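Glycosylation Associate Protein 1 (Streptococcus agalactiae serotype V, PDB 6OYC) probably takes part, together with partner Gap proteins, in the glycosylation and accessory Sec-dependent secretion of streptococcal surface proteins. Local coordinates at residues 227-232 / 250-255. Residues are numbered along the deposited sequence; the frame is centred on the assembly and turned at random.
Sequences SDTIIV and NLILSV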
ATOM      1  N   SER A 227     -10.818 -19.111  22.792  1.00 53.50           N
ATOM      2  CA  SER A 227      -9.631 -19.783  22.287  1.00 53.17           C
ATOM      3  C   SER A 227      -9.096 -19.156  21.004  1.00 49.05           C
ATOM      4  O   SER A 227      -8.180 -19.711  20.390  1.00 44.68           O
ATOM      5  CB  SER A 227      -9.931 -21.260  22.059  1.00 49.18           C
ATOM      6  OG  SER A 227     -10.944 -21.406  21.099  1.00 53.45           O
ATOM      7  N   ASP A 228      -9.641 -18.020  20.587  1.00 47.76           N
ATOM      8  CA  ASP A 228      -9.179 -17.335  19.390  1.00 48.00           C
ATOM      9  C   ASP A 228      -8.006 -16.418  19.715  1.00 44.98           C
ATOM     10  O   ASP A 228      -7.679 -16.164  20.880  1.00 44.76           O
ATOM     11  CB  ASP A 228     -10.314 -16.526  18.762  1.00 43.59           C
ATOM     12  CG  ASP A 228     -11.340 -17.399  18.084  1.00 46.21           C
ATOM     13  OD1 ASP A 228     -10.986 -18.538  17.677  1.00 44.29           O
ATOM     14  OD2 ASP A 228     -12.492 -16.930  17.945  1.00 44.64           O
ATOM     15  N   THR A 229      -7.374 -15.915  18.657  1.00 41.57           N
ATOM     16  CA  THR A 229      -6.283 -14.955  18.764  1.00 39.96           C
ATOM     17  C   THR A 229      -6.607 -13.735  17.914  1.00 39.00           C
ATOM     18  O   THR A 229      -7.057 -13.861  16.769  1.00 36.94           O
ATOM     19  CB  THR A 229      -4.952 -15.575  18.325  1.00 43.89           C
ATOM     20  OG1 THR A 229      -4.577 -16.598  19.255  1.00 46.56           O
ATOM     21  CG2 THR A 229      -3.824 -14.509  18.222  1.00 37.62           C
ATOM     22  N   ILE A 230      -6.403 -12.559  18.481  1.00 37.45           N
ATOM     23  CA  ILE A 230      -6.540 -11.312  17.750  1.00 33.29           C
ATOM     24  C   ILE A 230      -5.141 -10.839  17.411  1.00 35.84           C
ATOM     25  O   ILE A 230      -4.285 -10.728  18.298  1.00 36.69           O
ATOM     26  CB  ILE A 230      -7.305 -10.263  18.568  1.00 33.80           C
ATOM     27  CG1 ILE A 230      -8.700 -10.778  18.912  1.00 34.44           C
ATOM     28  CG2 ILE A 230      -7.419  -8.973  17.795  1.00 35.62           C
ATOM     29  CD1 ILE A 230      -9.482  -9.821  19.739  1.00 36.77           C
ATOM     30  N   ILE A 231      -4.892 -10.592  16.129  1.00 31.77           N
ATOM     31  CA  ILE A 231      -3.624 -10.044  15.676  1.00 32.47           C
ATOM     32  C   ILE A 231      -3.878  -8.605  15.277  1.00 33.41           C
ATOM     33  O   ILE A 231      -4.655  -8.334  14.354  1.00 33.15           O
ATOM     34  CB  ILE A 231      -3.019 -10.870  14.530  1.00 34.69           C
ATOM     35  CG1 ILE A 231      -2.782 -12.315  15.026  1.00 32.87           C
ATOM     36  CG2 ILE A 231      -1.727 -10.229  14.066  1.00 28.83           C
ATOM     37  CD1 ILE A 231      -2.630 -13.377  13.961  1.00 37.26           C
ATOM     38  N   VAL A 232      -3.260  -7.682  16.010  1.00 33.35           N
ATOM     39  CA  VAL A 232      -3.552  -6.261  15.905  1.00 31.31           C
ATOM     40  C   VAL A 232      -2.380  -5.556  15.237  1.00 33.67           C
ATOM     41  O   VAL A 232      -1.236  -5.628  15.709  1.00 32.43           O
ATOM     42  CB  VAL A 232      -3.838  -5.627  17.277  1.00 36.73           C
ATOM     43  CG1 VAL A 232      -4.102  -4.110  17.113  1.00 33.12           C
ATOM     44  CG2 VAL A 232      -5.016  -6.323  17.950  1.00 34.65           C
ATOM     45  N   ASN A 250      -6.476 -14.450  23.109  1.00 41.63           N
ATOM     46  CA  ASN A 250      -5.054 -14.208  22.914  1.00 44.22           C
ATOM     47  C   ASN A 250      -4.820 -13.008  22.011  1.00 42.18           C
ATOM     48  O   ASN A 250      -5.639 -12.673  21.149  1.00 39.59           O
ATOM     49  CB  ASN A 250      -4.369 -15.431  22.319  1.00 42.24           C
ATOM     50  CG  ASN A 250      -4.329 -16.574  23.283  1.00 47.26           C
ATOM     51  OD1 ASN A 250      -3.783 -16.441  24.375  1.00 48.83           O
ATOM     52  ND2 ASN A 250      -4.961 -17.688  22.922  1.00 45.50           N
ATOM     53  N   LEU A 251      -3.661 -12.387  22.189  1.00 41.76           N
ATOM     54  CA  LEU A 251      -3.364 -11.128  21.531  1.00 36.87           C
ATOM     55  C   LEU A 251      -1.940 -11.149  21.008  1.00 34.43           C
ATOM     56  O   LEU A 251      -1.011 -11.487  21.751  1.00 36.96           O
ATOM     57  CB  LEU A 251      -3.562  -9.958  22.503  1.00 40.47           C
ATOM     58  CG  LEU A 251      -3.193  -8.559  21.986  1.00 44.46           C
ATOM     59  CD1 LEU A 251      -4.060  -8.162  20.800  1.00 40.00           C
ATOM     60  CD2 LEU A 251      -3.335  -7.552  23.106  1.00 46.55           C
ATOM     61  N   ILE A 252      -1.775 -10.782  19.738  1.00 30.12           N
ATOM     62  CA  ILE A 252      -0.472 -10.539  19.125  1.00 34.85           C
ATOM     63  C   ILE A 252      -0.450  -9.109  18.580  1.00 34.52           C
ATOM     64  O   ILE A 252      -1.343  -8.711  17.819  1.00 33.33           O
ATOM     65  CB  ILE A 252      -0.162 -11.549  18.002  1.00 33.70           C
ATOM     66  CG1 ILE A 252      -0.044 -12.969  18.561  1.00 35.12           C
ATOM     67  CG2 ILE A 252       1.128 -11.176  17.273  1.00 31.63           C
ATOM     68  CD1 ILE A 252      -0.221 -14.027  17.501  1.00 31.78           C
ATOM     69  N   LEU A 253       0.563  -8.344  18.970  1.00 30.98           N
ATOM     70  CA  LEU A 253       0.754  -6.992  18.464  1.00 32.94           C
ATOM     71  C   LEU A 253       1.760  -7.017  17.322  1.00 34.12           C
ATOM     72  O   LEU A 253       2.843  -7.595  17.465  1.00 35.84           O
ATOM     73  CB  LEU A 253       1.254  -6.069  19.571  1.00 34.86           C
ATOM     74  CG  LEU A 253       0.236  -5.537  20.566  1.00 42.42           C
ATOM     75  CD1 LEU A 253       0.942  -4.684  21.633  1.00 38.93           C
ATOM     76  CD2 LEU A 253      -0.808  -4.712  19.816  1.00 39.20           C
ATOM     77  N   SER A 254       1.429  -6.370  16.204  1.00 33.40           N
ATOM     78  CA  SER A 254       2.320  -6.324  15.045  1.00 31.83           C
ATOM     79  C   SER A 254       2.862  -4.909  14.871  1.00 31.11           C
ATOM     80  O   SER A 254       2.093  -3.960  14.680  1.00 34.15           O
ATOM     81  CB  SER A 254       1.612  -6.785  13.768  1.00 31.45           C
ATOM     82  OG  SER A 254       2.508  -6.725  12.655  1.00 33.62           O
ATOM     83  N   VAL A 255       4.179  -4.777  14.927  1.00 32.22           N
ATOM     84  CA  VAL A 255       4.869  -3.501  14.812  1.00 34.85           C
ATOM     85  C   VAL A 255       5.511  -3.439  13.421  1.00 36.22           C
ATOM     86  O   VAL A 255       6.283  -4.330  13.041  1.00 34.40           O
ATOM     87  CB  VAL A 255       5.918  -3.343  15.928  1.00 37.40           C
ATOM     88  CG1 VAL A 255       6.869  -2.166  15.640  1.00 37.03           C
ATOM     89  CG2 VAL A 255       5.249  -3.186  17.273  1.00 33.10           C
TER
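Asn250, Ile252 and Ser254 exchange five backbone hydrogen bonds with Asp228, Ile230 and Val232 in a parallel pairing whose short strand axes approach to 4.5 Å and cross at 17°. The ladder zigzags: Ile230 N donates to Asn250 O at 2.8 Å and Ile230 O accepts from Ile252 N, while Val232 repeats the pattern with Ile252 O and Ser254 N; the bond from Val232 N to Ile252 O is nearly linear, with an N-H...O angle of 174°. The remaining bond, Asn250 N to Asp228 O, is the longest of the five at 3.1 Å. On one face Thr229, Ile231, Asn250 and Ile252 line up. CG2 of Thr229, anti to its backbone N, meets Ile252 CD1 at 3.7 Å, and Ile252 CD1 also touches Ile231 CG1 at 4.0 Å; the isoleucine side chains run alongside each other in a common direction. Thr229 OG1 sits 3.3 Å from Asn250 CB, but its hydrogen bond goes to Tyr514 OH at the C-terminus.

The connection through helix 239-242 makes the two strands a beta-alpha-beta unit, central in a seven-stranded parallel sheet consistent with a Rossmann-like domain of the GT-B clan; strands 2-5 and 277-280 flank the pair.

On the other face, Leu251 CG lies anti to its backbone N, and a chi2 of 62° brings CD1 to Val232 CG2 at 3.5 Å, the closest apolar contact here. Leu253 CD2 approaches Val232 CB at 4.1 Å. Helix 239-242 packs on Val232, and helix 208-223 on Ile230. Ser254, whose N closes the ladder on Val232 O, turns its OG to hydrogen bonds with Asp33 and Gln37.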